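Local coordinates for protein precorrin-8x Methyl Mutase (Thermus thermophilus, PDB 1V9C) that probably catalyses the methyl migration that converts precorrin-8X into hydrogenobyrinate, an isomerisation step on the route to adenosylcobalamin, at residues T138-L143 with R171-A176; P99-R104 with A113-A118; I15-A20 with L28-V33; A7-S12 with V33-H38. One frame throughout, in Å; residues are numbered along the deposited sequence.

In the fold
Along the chain contact 3 lies within the span closed by contact 4, and contacts 2 and 1 follow in that order. Contacts 3 and 4 join the same two helices, 6-20 and 30-40, share Val33, and have centres only 8 Å apart; a salt bridge from Asp17 to Arg34 ties them together, and both reach the second subunit. Contacts 1 and 2 have centres 18 Å apart and touch through helices 112-122 and 137-147, where Phe139 packs on Val117. Contacts 2 and 4, with centres 36 Å apart, lie on opposite sides of the chain's centre. The set thus samples helices of the doubly wound sheet and the N-terminal helix pair, whose helix 6-20 packs on the second subunit.

Contact 1. Residues T138-L143 with R171-A176; sequences TFLLAL and RALMEA
Ala172 and Leu173, late in helix 166-174, meet Leu141 and Leu140 of helix 137-147 through methyl groups alone. Ala172 comes first. Its CB points at the other helix and receives one branch of Leu141, with Leu141 CD2 3.7 Å from Ala172 CB. Leu141 leaves its backbone to the side of this neighbour; CG anti to the carbonyl carbon (chi1 -80°) followed by an extended chi2 brings the CD2 methyl across. The short alanine side chain lets the backbones approach to 6.8 Å between Leu141 CA and Ala172 CA.

Leu173, next in sequence, faces the partner helix too, but here a full-sized side chain meets another. The CD2 methyl of Leu173 sits before the fork of Leu140, 4.1 Å from Leu140 CD1 and just as far from Leu140 CD2. The two leucines cross at about a right angle, with the one methyl of Leu173 meeting both branches of the other chain. Leu173 also packs on Trp180 and Val182 of strand 180-183, which places it between the helix and the sheet. Beyond it, Met174 turns to the same two strand residues, and Ala176 N donates a backbone hydrogen bond of 3.1 Å to Leu173 O.

These helices follow neighbouring parallel strands, 130-133 and 155-158, in successive beta-alpha-beta crossovers. With no hydrogen bond or charge pair between the segments, their mutual fit rests on the shape of aliphatic groups and the exclusion of water from them.

Contact 2. Residues P99-R104 with A113-A118; sequences PEVVAR and AEAAVA
This is a close helix-helix packing of Val101 and Arg104 against Ala115 and its neighbours, in the connection that leads from strand 92-94 at the sheet edge towards strand 130-133. The axes of the two short segments approach to 8.3 Å, and their N-to-C directions differ by 131°, nearer antiparallel than parallel. Alanines make this possible: Val101 CA and Ala115 CA stand 5.2 Å apart, and the methyl of Ala115 presses on the opposite backbone, with Ala115 CB 3.4 Å from Val101 O.

Val101 supplies the bulkier side chain. Val101 CG1, anti to the backbone N (chi1 170°), runs over the start of the Ala116 peptide, 3.5 Å from Ala116 N, and lies 3.7 Å from Ala115 CB. Val101 CG2 is 3.7 Å from Ala116 CA, and both branches rest on that atom. One turn later, Arg104 CB rests 4.2 Å from Ala115 CB. The rest of Arg104 is extended from CG to NE and carries the guanidinium along helix 112-122, past Ala118, to a salt bridge between its NH1 and Glu122.

Behind the alanine face, Val117 packs on Phe139 of helix 137-147. Taken together, the two helices form a helix-loop-helix connection that passes over strand 69-71 to link edge strand and inner strand, an arrangement at home in a doubly wound alpha/beta sheet.

Contact 3. Residues I15-A20 with L28-V33; sequences IVDQEA and LEWPVV
Trp30 of helix 30-40 reaches across to Asp17 and Ala20 of helix 6-20 and brings both within the span of one indole. From CB, which leaves the backbone in the direction of the other helix, CG is set anti to the backbone N (chi1 -174°), and the ring extends away from its own helix. Trp30 CD1 passes 3.8 Å from Asp17 OD1 without being the main point of contact. The next atom is: Trp30 NE1 donates to Asp17 OD1 over 2.6 Å, with an N-H...O angle of 158°. The carboxylate oxygen lies in the indole plane and accepts through its syn lone pair, on the side of OD2; the two flat groups are tilted by 26°. Asp17 OD1 is still 3.4 Å from Trp30 CE2, as it borders the rim of the six-membered ring. Farther along, CZ2 and CH2 reach Ala20, whose CB methyl sits 3.7 Å from Trp30 CH2.

The other oxygen of Asp17, OD2, forms a salt bridge with Arg34 NE, so this carboxylate receives both an indole and a guanidinium from helix 30-40. His23, in the linker between the helices, stacks on Trp30 and should help fix the ring's rotation. A leucine in place of Trp30 would probably leave Asp17 OD1 without its indole donor and open a gap beside the Ala20 methyl. Polar at the pyrrole end and apolar at the benzene end, the contact closes an N-terminal helix-loop-helix unit whose first helix packs through Val16 on Phe163 of the second subunit.

Contact 4. Residues A7-S12 with V33-H38; sequences AIEEES and VRRMIH. With SO4 (sulfate ion), chain F; SO4 (sulfate ion), chain E.
Glu9 and Arg35 meet in an anion-binding patch that holds two sulfate ions, probably from the crystallisation liquor. The guanidinium grips both along its edges. NE and NH2 serve one ion, chain E: Arg35 NE to O3 is 2.8 Å and Arg35 NH2 to O2 is 2.7 Å, the latter nearly straight at 173°. NH1 and NH2 serve the other, chain F, with Arg35 NH1 2.8 Å from O3 and Arg35 NH2 2.9 Å from O1. Two forked grips thus share NH2, and both sulfurs lie in the guanidinium plane. Glu9, extended beyond CG, adds a salt bridge of 3.4 Å from OE2 to Arg35 NH2; the carboxylate is turned 76° from the guanidinium and its oxygen stands well off the plane, so the attraction is purely one of charge. A methionine in place of Arg35 would probably leave both sulfates without these bonds and Glu9 without this cation. His198 and Arg202 add further bonds to the sulfates, consistent with a pocket suited to acidic groups.

Alongside, the His38 ring turns its edge to Ser12; the 3.1 Å between Ser12 CB and His38 NE2 is doubtfully short. Phe13 meets this ring edge-to-face. Helix 190-205 lies against Arg35 through Ala195 and Ala199, Met36 leans on Thr49 of strand 49-51, and Val164 of the second subunit packs on Ser12 of helix 6-20.

Contact 1. Residues T138-L143 with R171-A176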
loop_
_atom_site.group_PDB
_atom_site.type_symbol
_atom_site.label_atom_id
_atom_site.label_comp_id
_atom_site.label_asym_id
_atom_site.label_seq_id
_atom_site.Cartn_x
_atom_site.Cartn_y
_atom_site.Cartn_z
ATOM N N THR B 138 1.715 3.876 -17.342
ATOM C CA THR B 138 1.137 4.419 -18.564
ATOM C C THR B 138 0.295 5.643 -18.217
ATOM O O THR B 138 0.050 6.508 -19.055
ATOM C CB THR B 138 0.251 3.378 -19.297
ATOM O OG1 THR B 138 -0.928 3.124 -18.531
ATOM C CG2 THR B 138 1.005 2.072 -19.491
ATOM N N PHE B 139 -0.150 5.715 -16.970
ATOM C CA PHE B 139 -0.933 6.860 -16.548
ATOM C C PHE B 139 0.005 8.066 -16.439
ATOM O O PHE B 139 -0.323 9.163 -16.876
ATOM C CB PHE B 139 -1.594 6.590 -15.194
ATOM C CG PHE B 139 -2.321 7.779 -14.629
ATOM C CD1 PHE B 139 -3.497 8.232 -15.212
ATOM C CD2 PHE B 139 -1.813 8.459 -13.527
ATOM C CE1 PHE B 139 -4.163 9.345 -14.708
ATOM C CE2 PHE B 139 -2.474 9.581 -13.012
ATOM C CZ PHE B 139 -3.650 10.024 -13.603
ATOM N N LEU B 140 1.178 7.844 -15.861
ATOM C CA LEU B 140 2.165 8.905 -15.679
ATOM C C LEU B 140 2.698 9.402 -17.025
ATOM O O LEU B 140 3.087 10.558 -17.162
ATOM C CB LEU B 140 3.321 8.396 -14.816
ATOM C CG LEU B 140 4.366 9.444 -14.434
ATOM C CD1 LEU B 140 3.685 10.614 -13.720
ATOM C CD2 LEU B 140 5.409 8.804 -13.536
ATOM N N LEU B 141 2.719 8.514 -18.012
ATOM C CA LEU B 141 3.170 8.874 -19.349
ATOM C C LEU B 141 2.097 9.706 -20.041
ATOM O O LEU B 141 2.400 10.716 -20.664
ATOM C CB LEU B 141 3.456 7.621 -20.169
ATOM C CG LEU B 141 4.799 6.975 -19.875
ATOM C CD1 LEU B 141 4.937 5.718 -20.709
ATOM C CD2 LEU B 141 5.919 7.956 -20.184
ATOM N N ALA B 142 0.844 9.279 -19.935
ATOM C CA ALA B 142 -0.257 10.023 -20.540
ATOM C C ALA B 142 -0.242 11.413 -19.920
ATOM O O ALA B 142 -0.202 12.412 -20.629
ATOM C CB ALA B 142 -1.584 9.333 -20.257
ATOM N N LEU B 143 -0.242 11.463 -18.589
ATOM C CA LEU B 143 -0.214 12.729 -17.861
ATOM C C LEU B 143 0.959 13.613 -18.276
ATOM O O LEU B 143 0.808 14.823 -18.407
ATOM C CB LEU B 143 -0.138 12.483 -16.345
ATOM C CG LEU B 143 0.043 13.719 -15.449
ATOM C CD1 LEU B 143 -1.115 14.701 -15.687
ATOM C CD2 LEU B 143 0.105 13.304 -13.972
ATOM N N ARG B 171 11.371 8.969 -15.860
ATOM C CA ARG B 171 12.238 9.869 -16.618
ATOM C C ARG B 171 11.359 10.924 -17.293
ATOM O O ARG B 171 11.631 12.120 -17.213
ATOM C CB ARG B 171 13.020 9.093 -17.675
ATOM C CG ARG B 171 14.520 9.052 -17.427
ATOM C CD ARG B 171 15.200 8.036 -18.342
ATOM N NE ARG B 171 14.886 6.658 -17.963
ATOM C CZ ARG B 171 15.134 5.594 -18.722
ATOM N NH1 ARG B 171 15.699 5.737 -19.911
ATOM N NH2 ARG B 171 14.821 4.383 -18.287
ATOM N N ALA B 172 10.289 10.484 -17.940
ATOM C CA ALA B 172 9.392 11.416 -18.600
ATOM C C ALA B 172 8.879 12.469 -17.619
ATOM O O ALA B 172 8.488 13.571 -18.025
ATOM C CB ALA B 172 8.230 10.676 -19.204
ATOM N N LEU B 173 8.872 12.133 -16.331
ATOM C CA LEU B 173 8.395 13.072 -15.321
ATOM C C LEU B 173 9.513 13.988 -14.813
ATOM O O LEU B 173 9.320 15.193 -14.642
ATOM C CB LEU B 173 7.779 12.307 -14.144
ATOM C CG LEU B 173 7.347 13.150 -12.940
ATOM C CD1 LEU B 173 6.227 14.104 -13.362
ATOM C CD2 LEU B 173 6.875 12.236 -11.816
ATOM N N MET B 174 10.683 13.408 -14.577
ATOM C CA MET B 174 11.832 14.159 -14.076
ATOM C C MET B 174 12.481 15.142 -15.057
ATOM O O MET B 174 13.479 15.778 -14.721
ATOM C CB MET B 174 12.897 13.196 -13.586
ATOM C CG MET B 174 12.517 12.433 -12.352
ATOM S SD MET B 174 13.851 11.349 -11.923
ATOM C CE MET B 174 13.588 10.040 -13.103
ATOM N N GLU B 175 11.918 15.262 -16.256
ATOM C CA GLU B 175 12.438 16.176 -17.275
ATOM C C GLU B 175 11.282 17.049 -17.759
ATOM O O GLU B 175 11.345 17.664 -18.826
ATOM C CB GLU B 175 13.031 15.374 -18.440
ATOM C CG GLU B 175 14.149 14.425 -18.005
ATOM C CD GLU B 175 14.675 13.545 -19.130
ATOM O OE1 GLU B 175 13.866 12.827 -19.756
ATOM O OE2 GLU B 175 15.901 13.565 -19.380
ATOM N N ALA B 176 10.232 17.103 -16.945
ATOM C CA ALA B 176 9.035 17.868 -17.257
ATOM C C ALA B 176 8.972 19.195 -16.496
ATOM O O ALA B 176 9.681 19.383 -15.497
ATOM C CB ALA B 176 7.805 17.030 -16.952
#

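Contact 2. Residues P99-R104 with A113-A118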
loop_
_atom_site.group_PDB
_atom_site.type_symbol
_atom_site.label_atom_id
_atom_site.label_comp_id
_atom_site.label_asym_id
_atom_site.label_seq_id
_atom_site.Cartn_x
_atom_site.Cartn_y
_atom_site.Cartn_z
ATOM N N PRO B 99 -16.030 5.889 -12.534
ATOM C CA PRO B 99 -17.125 5.439 -13.402
ATOM C C PRO B 99 -17.036 5.933 -14.846
ATOM O O PRO B 99 -16.939 5.130 -15.777
ATOM C CB PRO B 99 -18.365 5.972 -12.691
ATOM C CG PRO B 99 -17.971 5.919 -11.261
ATOM C CD PRO B 99 -16.568 6.478 -11.296
ATOM N N GLU B 100 -17.080 7.252 -15.025
ATOM C CA GLU B 100 -17.010 7.845 -16.353
ATOM C C GLU B 100 -15.781 7.360 -17.096
ATOM O O GLU B 100 -15.872 6.946 -18.254
ATOM C CB GLU B 100 -17.003 9.374 -16.265
ATOM C CG GLU B 100 -18.398 9.998 -16.221
ATOM C CD GLU B 100 -18.778 10.537 -14.850
ATOM O OE1 GLU B 100 -18.762 9.759 -13.872
ATOM O OE2 GLU B 100 -19.098 11.745 -14.751
ATOM N N VAL B 101 -14.636 7.404 -16.416
ATOM C CA VAL B 101 -13.366 6.962 -16.983
ATOM C C VAL B 101 -13.434 5.516 -17.471
ATOM O O VAL B 101 -13.048 5.209 -18.603
ATOM C CB VAL B 101 -12.222 7.070 -15.945
ATOM C CG1 VAL B 101 -10.975 6.384 -16.475
ATOM C CG2 VAL B 101 -11.927 8.530 -15.639
ATOM N N VAL B 102 -13.915 4.625 -16.614
ATOM C CA VAL B 102 -14.010 3.221 -16.985
ATOM C C VAL B 102 -15.022 3.061 -18.111
ATOM O O VAL B 102 -14.866 2.203 -18.984
ATOM C CB VAL B 102 -14.421 2.349 -15.771
ATOM C CG1 VAL B 102 -14.692 0.916 -16.219
ATOM C CG2 VAL B 102 -13.308 2.366 -14.726
ATOM N N ALA B 103 -16.053 3.902 -18.083
ATOM C CA ALA B 103 -17.103 3.887 -19.092
ATOM C C ALA B 103 -16.509 4.274 -20.443
ATOM O O ALA B 103 -16.693 3.578 -21.441
ATOM C CB ALA B 103 -18.207 4.862 -18.703
ATOM N N ARG B 104 -15.798 5.396 -20.470
ATOM C CA ARG B 104 -15.166 5.848 -21.698
ATOM C C ARG B 104 -14.195 4.762 -22.139
ATOM O O ARG B 104 -14.173 4.363 -23.303
ATOM C CB ARG B 104 -14.400 7.147 -21.461
ATOM C CG ARG B 104 -15.244 8.291 -20.930
ATOM C CD ARG B 104 -14.426 9.572 -20.876
ATOM N NE ARG B 104 -15.231 10.734 -20.504
ATOM C CZ ARG B 104 -14.806 11.993 -20.591
ATOM N NH1 ARG B 104 -13.583 12.248 -21.041
ATOM N NH2 ARG B 104 -15.600 12.995 -20.228
ATOM N N ALA B 113 -6.030 4.421 -18.683
ATOM C CA ALA B 113 -5.135 5.435 -18.144
ATOM C C ALA B 113 -5.258 6.701 -18.971
ATOM O O ALA B 113 -5.017 7.805 -18.480
ATOM C CB ALA B 113 -3.692 4.930 -18.164
ATOM N N GLU B 114 -5.623 6.528 -20.236
ATOM C CA GLU B 114 -5.795 7.653 -21.142
ATOM C C GLU B 114 -7.119 8.326 -20.821
ATOM O O GLU B 114 -7.202 9.547 -20.714
ATOM C CB GLU B 114 -5.783 7.170 -22.595
ATOM C CG GLU B 114 -4.408 6.747 -23.095
ATOM C CD GLU B 114 -3.438 7.915 -23.209
ATOM O OE1 GLU B 114 -2.262 7.682 -23.566
ATOM O OE2 GLU B 114 -3.849 9.067 -22.948
ATOM N N ALA B 115 -8.154 7.511 -20.662
ATOM C CA ALA B 115 -9.471 8.016 -20.335
ATOM C C ALA B 115 -9.367 8.839 -19.065
ATOM O O ALA B 115 -9.950 9.920 -18.969
ATOM C CB ALA B 115 -10.442 6.857 -20.135
ATOM N N ALA B 116 -8.610 8.324 -18.096
ATOM C CA ALA B 116 -8.428 8.994 -16.810
ATOM C C ALA B 116 -7.905 10.421 -16.951
ATOM O O ALA B 116 -8.513 11.359 -16.443
ATOM C CB ALA B 116 -7.493 8.178 -15.926
ATOM N N VAL B 117 -6.775 10.587 -17.629
ATOM C CA VAL B 117 -6.204 11.919 -17.827
ATOM C C VAL B 117 -7.151 12.784 -18.662
ATOM O O VAL B 117 -7.552 13.874 -18.242
ATOM C CB VAL B 117 -4.849 11.851 -18.558
ATOM C CG1 VAL B 117 -4.228 13.234 -18.612
ATOM C CG2 VAL B 117 -3.926 10.877 -17.863
ATOM N N ALA B 118 -7.496 12.289 -19.849
ATOM C CA ALA B 118 -8.401 12.994 -20.751
ATOM C C ALA B 118 -9.616 13.462 -19.967
ATOM O O ALA B 118 -10.021 14.618 -20.063
ATOM C CB ALA B 118 -8.836 12.072 -21.886
#

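Contact 3. Residues I15-A20 with L28-V33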
loop_
_atom_site.group_PDB
_atom_site.type_symbol
_atom_site.label_atom_id
_atom_site.label_comp_id
_atom_site.label_asym_id
_atom_site.label_seq_id
_atom_site.Cartn_x
_atom_site.Cartn_y
_atom_site.Cartn_z
ATOM N N ILE B 15 13.159 6.521 15.791
ATOM C CA ILE B 15 13.940 5.358 15.386
ATOM C C ILE B 15 14.445 5.453 13.949
ATOM O O ILE B 15 15.581 5.081 13.663
ATOM C CB ILE B 15 13.116 4.064 15.561
ATOM C CG1 ILE B 15 12.819 3.859 17.052
ATOM C CG2 ILE B 15 13.848 2.871 14.927
ATOM C CD1 ILE B 15 12.154 2.544 17.388
ATOM N N VAL B 16 13.613 5.949 13.046
ATOM C CA VAL B 16 14.049 6.078 11.671
ATOM C C VAL B 16 15.119 7.168 11.569
ATOM O O VAL B 16 16.069 7.039 10.807
ATOM C CB VAL B 16 12.921 6.457 10.735
ATOM C CG1 VAL B 16 13.501 6.742 9.356
ATOM C CG2 VAL B 16 11.888 5.349 10.664
ATOM N N ASP B 17 14.958 8.247 12.326
ATOM C CA ASP B 17 15.946 9.312 12.270
ATOM C C ASP B 17 17.292 8.826 12.796
ATOM O O ASP B 17 18.324 9.264 12.324
ATOM C CB ASP B 17 15.494 10.536 13.069
ATOM C CG ASP B 17 14.718 11.521 12.222
ATOM O OD1 ASP B 17 14.963 11.575 11.000
ATOM O OD2 ASP B 17 13.878 12.256 12.776
ATOM N N GLN B 18 17.261 7.904 13.756
ATOM C CA GLN B 18 18.470 7.354 14.357
ATOM C C GLN B 18 19.263 6.421 13.460
ATOM O O GLN B 18 20.483 6.340 13.562
ATOM C CB GLN B 18 18.125 6.579 15.611
ATOM C CG GLN B 18 17.871 7.417 16.813
ATOM C CD GLN B 18 17.476 6.560 17.990
ATOM O OE1 GLN B 18 17.466 5.326 17.888
ATOM N NE2 GLN B 18 17.150 7.196 19.119
ATOM N N GLU B 19 18.563 5.712 12.586
ATOM C CA GLU B 19 19.211 4.747 11.722
ATOM C C GLU B 19 19.288 5.162 10.260
ATOM O O GLU B 19 19.634 4.354 9.396
ATOM C CB GLU B 19 18.478 3.424 11.863
ATOM C CG GLU B 19 17.869 3.244 13.249
ATOM C CD GLU B 19 17.242 1.883 13.420
ATOM O OE1 GLU B 19 16.814 1.313 12.398
ATOM O OE2 GLU B 19 17.171 1.384 14.567
ATOM N N ALA B 20 18.968 6.422 9.988
ATOM C CA ALA B 20 18.993 6.940 8.627
ATOM C C ALA B 20 20.427 7.076 8.128
ATOM O O ALA B 20 20.816 6.431 7.157
ATOM C CB ALA B 20 18.299 8.297 8.565
ATOM N N LEU B 28 12.827 20.680 4.497
ATOM C CA LEU B 28 11.449 20.405 4.100
ATOM C C LEU B 28 11.305 19.057 3.425
ATOM O O LEU B 28 10.243 18.454 3.455
ATOM C CB LEU B 28 10.946 21.466 3.132
ATOM C CG LEU B 28 10.568 22.822 3.694
ATOM C CD1 LEU B 28 10.221 23.728 2.523
ATOM C CD2 LEU B 28 9.398 22.694 4.656
ATOM N N GLU B 29 12.382 18.592 2.811
ATOM C CA GLU B 29 12.356 17.328 2.109
ATOM C C GLU B 29 12.481 16.128 3.029
ATOM O O GLU B 29 11.848 15.099 2.799
ATOM C CB GLU B 29 13.483 17.287 1.082
ATOM C CG GLU B 29 13.331 18.262 -0.074
ATOM C CD GLU B 29 14.610 18.385 -0.893
ATOM O OE1 GLU B 29 14.595 19.080 -1.934
ATOM O OE2 GLU B 29 15.632 17.790 -0.490
ATOM N N TRP B 30 13.296 16.257 4.068
ATOM C CA TRP B 30 13.510 15.148 4.977
ATOM C C TRP B 30 12.253 14.520 5.580
ATOM O O TRP B 30 12.084 13.316 5.493
ATOM C CB TRP B 30 14.470 15.534 6.109
ATOM C CG TRP B 30 14.816 14.345 6.988
ATOM C CD1 TRP B 30 14.648 14.247 8.345
ATOM C CD2 TRP B 30 15.295 13.064 6.553
ATOM N NE1 TRP B 30 14.983 12.979 8.778
ATOM C CE2 TRP B 30 15.383 12.234 7.699
ATOM C CE3 TRP B 30 15.654 12.535 5.311
ATOM C CZ2 TRP B 30 15.815 10.904 7.633
ATOM C CZ3 TRP B 30 16.087 11.200 5.246
ATOM C CH2 TRP B 30 16.161 10.404 6.401
ATOM N N PRO B 31 11.357 15.327 6.177
ATOM C CA PRO B 31 10.140 14.777 6.778
ATOM C C PRO B 31 9.365 13.893 5.810
ATOM O O PRO B 31 8.643 12.995 6.219
ATOM C CB PRO B 31 9.353 16.022 7.176
ATOM C CG PRO B 31 10.418 17.048 7.399
ATOM C CD PRO B 31 11.330 16.796 6.228
ATOM N N VAL B 32 9.518 14.149 4.518
ATOM C CA VAL B 32 8.821 13.349 3.524
ATOM C C VAL B 32 9.501 11.993 3.366
ATOM O O VAL B 32 8.838 10.955 3.343
ATOM C CB VAL B 32 8.792 14.088 2.172
ATOM C CG1 VAL B 32 8.246 13.187 1.078
ATOM C CG2 VAL B 32 7.952 15.352 2.308
ATOM N N VAL B 33 10.830 12.007 3.282
ATOM C CA VAL B 33 11.591 10.777 3.092
ATOM C C VAL B 33 11.509 9.879 4.314
ATOM O O VAL B 33 11.430 8.660 4.186
ATOM C CB VAL B 33 13.082 11.065 2.767
ATOM C CG1 VAL B 33 13.817 9.768 2.518
ATOM C CG2 VAL B 33 13.194 11.961 1.519
#

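Contact 4. Residues A7-S12 with V33-H38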
loop_
_atom_site.group_PDB
_atom_site.type_symbol
_atom_site.label_atom_id
_atom_site.label_comp_id
_atom_site.label_asym_id
_atom_site.label_seq_id
_atom_site.Cartn_x
_atom_site.Cartn_y
_atom_site.Cartn_z
ATOM N N ALA B 7 2.176 8.384 20.700
ATOM C CA ALA B 7 3.539 8.268 21.194
ATOM C C ALA B 7 4.330 7.246 20.390
ATOM O O ALA B 7 5.491 7.476 20.045
ATOM C CB ALA B 7 3.519 7.877 22.664
ATOM N N ILE B 8 3.694 6.115 20.098
ATOM C CA ILE B 8 4.337 5.055 19.336
ATOM C C ILE B 8 4.793 5.587 17.979
ATOM O O ILE B 8 5.922 5.326 17.561
ATOM C CB ILE B 8 3.383 3.847 19.134
ATOM C CG1 ILE B 8 2.950 3.284 20.491
ATOM C CG2 ILE B 8 4.070 2.760 18.338
ATOM C CD1 ILE B 8 4.093 2.835 21.376
ATOM N N GLU B 9 3.928 6.345 17.304
ATOM C CA GLU B 9 4.271 6.910 15.999
ATOM C C GLU B 9 5.442 7.880 16.116
ATOM O O GLU B 9 6.345 7.887 15.275
ATOM C CB GLU B 9 3.078 7.640 15.378
ATOM C CG GLU B 9 3.381 8.189 13.981
ATOM C CD GLU B 9 2.273 9.067 13.413
ATOM O OE1 GLU B 9 1.978 10.125 14.013
ATOM O OE2 GLU B 9 1.703 8.697 12.364
ATOM N N GLU B 10 5.417 8.713 17.152
ATOM C CA GLU B 10 6.496 9.666 17.366
ATOM C C GLU B 10 7.768 8.865 17.635
ATOM O O GLU B 10 8.832 9.179 17.092
ATOM C CB GLU B 10 6.189 10.579 18.554
ATOM C CG GLU B 10 7.322 11.539 18.909
ATOM C CD GLU B 10 7.616 12.562 17.812
ATOM O OE1 GLU B 10 8.632 13.281 17.930
ATOM O OE2 GLU B 10 6.831 12.655 16.840
ATOM N N GLU B 11 7.643 7.827 18.463
ATOM C CA GLU B 11 8.765 6.959 18.800
ATOM C C GLU B 11 9.331 6.359 17.525
ATOM O O GLU B 11 10.532 6.433 17.268
ATOM C CB GLU B 11 8.316 5.826 19.709
ATOM C CG GLU B 11 9.423 4.835 20.070
ATOM C CD GLU B 11 8.889 3.549 20.688
ATOM O OE1 GLU B 11 9.645 2.867 21.411
ATOM O OE2 GLU B 11 7.713 3.209 20.438
ATOM N N SER B 12 8.453 5.759 16.730
ATOM C CA SER B 12 8.856 5.145 15.478
ATOM C C SER B 12 9.577 6.096 14.532
ATOM O O SER B 12 10.454 5.666 13.792
ATOM C CB SER B 12 7.650 4.540 14.769
ATOM O OG SER B 12 7.423 3.224 15.226
ATOM N N VAL B 33 10.830 12.007 3.282
ATOM C CA VAL B 33 11.591 10.777 3.092
ATOM C C VAL B 33 11.509 9.879 4.314
ATOM O O VAL B 33 11.430 8.660 4.186
ATOM C CB VAL B 33 13.082 11.065 2.767
ATOM C CG1 VAL B 33 13.817 9.768 2.518
ATOM C CG2 VAL B 33 13.194 11.961 1.519
ATOM N N ARG B 34 11.526 10.502 5.486
ATOM C CA ARG B 34 11.438 9.811 6.761
ATOM C C ARG B 34 10.127 9.030 6.800
ATOM O O ARG B 34 10.112 7.842 7.107
ATOM C CB ARG B 34 11.461 10.833 7.905
ATOM C CG ARG B 34 11.393 10.227 9.297
ATOM C CD ARG B 34 10.820 11.212 10.311
ATOM N NE ARG B 34 11.705 12.324 10.640
ATOM C CZ ARG B 34 11.291 13.577 10.816
ATOM N NH1 ARG B 34 10.005 13.877 10.681
ATOM N NH2 ARG B 34 12.156 14.528 11.152
ATOM N N ARG B 35 9.033 9.714 6.470
ATOM C CA ARG B 35 7.708 9.113 6.466
ATOM C C ARG B 35 7.615 7.938 5.493
ATOM O O ARG B 35 7.026 6.913 5.796
ATOM C CB ARG B 35 6.663 10.173 6.119
ATOM C CG ARG B 35 5.265 9.707 6.357
ATOM C CD ARG B 35 4.548 10.670 7.251
ATOM N NE ARG B 35 3.335 10.083 7.806
ATOM C CZ ARG B 35 2.608 10.656 8.758
ATOM N NH1 ARG B 35 2.971 11.830 9.256
ATOM N NH2 ARG B 35 1.527 10.051 9.217
ATOM N N MET B 36 8.231 8.083 4.327
ATOM C CA MET B 36 8.203 7.023 3.341
ATOM C C MET B 36 8.965 5.792 3.837
ATOM O O MET B 36 8.563 4.665 3.546
ATOM C CB MET B 36 8.800 7.523 2.025
ATOM C CG MET B 36 8.074 8.721 1.470
ATOM S SD MET B 36 8.915 9.586 0.141
ATOM C CE MET B 36 9.060 8.301 -1.068
ATOM N N ILE B 37 10.059 6.020 4.577
ATOM C CA ILE B 37 10.887 4.934 5.124
ATOM C C ILE B 37 10.127 4.294 6.295
ATOM O O ILE B 37 10.106 3.090 6.454
ATOM C CB ILE B 37 12.255 5.469 5.659
ATOM C CG1 ILE B 37 13.084 6.036 4.498
ATOM C CG2 ILE B 37 12.995 4.354 6.387
ATOM C CD1 ILE B 37 14.477 6.494 4.875
ATOM N N HIS B 38 9.512 5.134 7.114
ATOM C CA HIS B 38 8.733 4.658 8.235
ATOM C C HIS B 38 7.631 3.717 7.723
ATOM O O HIS B 38 7.427 2.635 8.262
ATOM C CB HIS B 38 8.117 5.838 8.963
ATOM C CG HIS B 38 7.245 5.440 10.110
ATOM N ND1 HIS B 38 5.869 5.449 10.037
ATOM C CD2 HIS B 38 7.556 4.993 11.352
ATOM C CE1 HIS B 38 5.370 5.025 11.184
ATOM N NE2 HIS B 38 6.371 4.742 11.998
HETATM S S SO4 F . 0.484 12.836 11.538
HETATM O O1 SO4 F . -0.036 12.244 10.296
HETATM O O2 SO4 F . -0.378 13.957 11.960
HETATM O O3 SO4 F . 1.857 13.315 11.310
HETATM O O4 SO4 F . 0.505 11.811 12.596
HETATM S S SO4 E . 1.561 6.846 7.137
HETATM O O1 SO4 E . 0.522 6.513 6.143
HETATM O O2 SO4 E . 0.965 7.531 8.294
HETATM O O3 SO4 E . 2.543 7.743 6.516
HETATM O O4 SO4 E . 2.219 5.604 7.585
#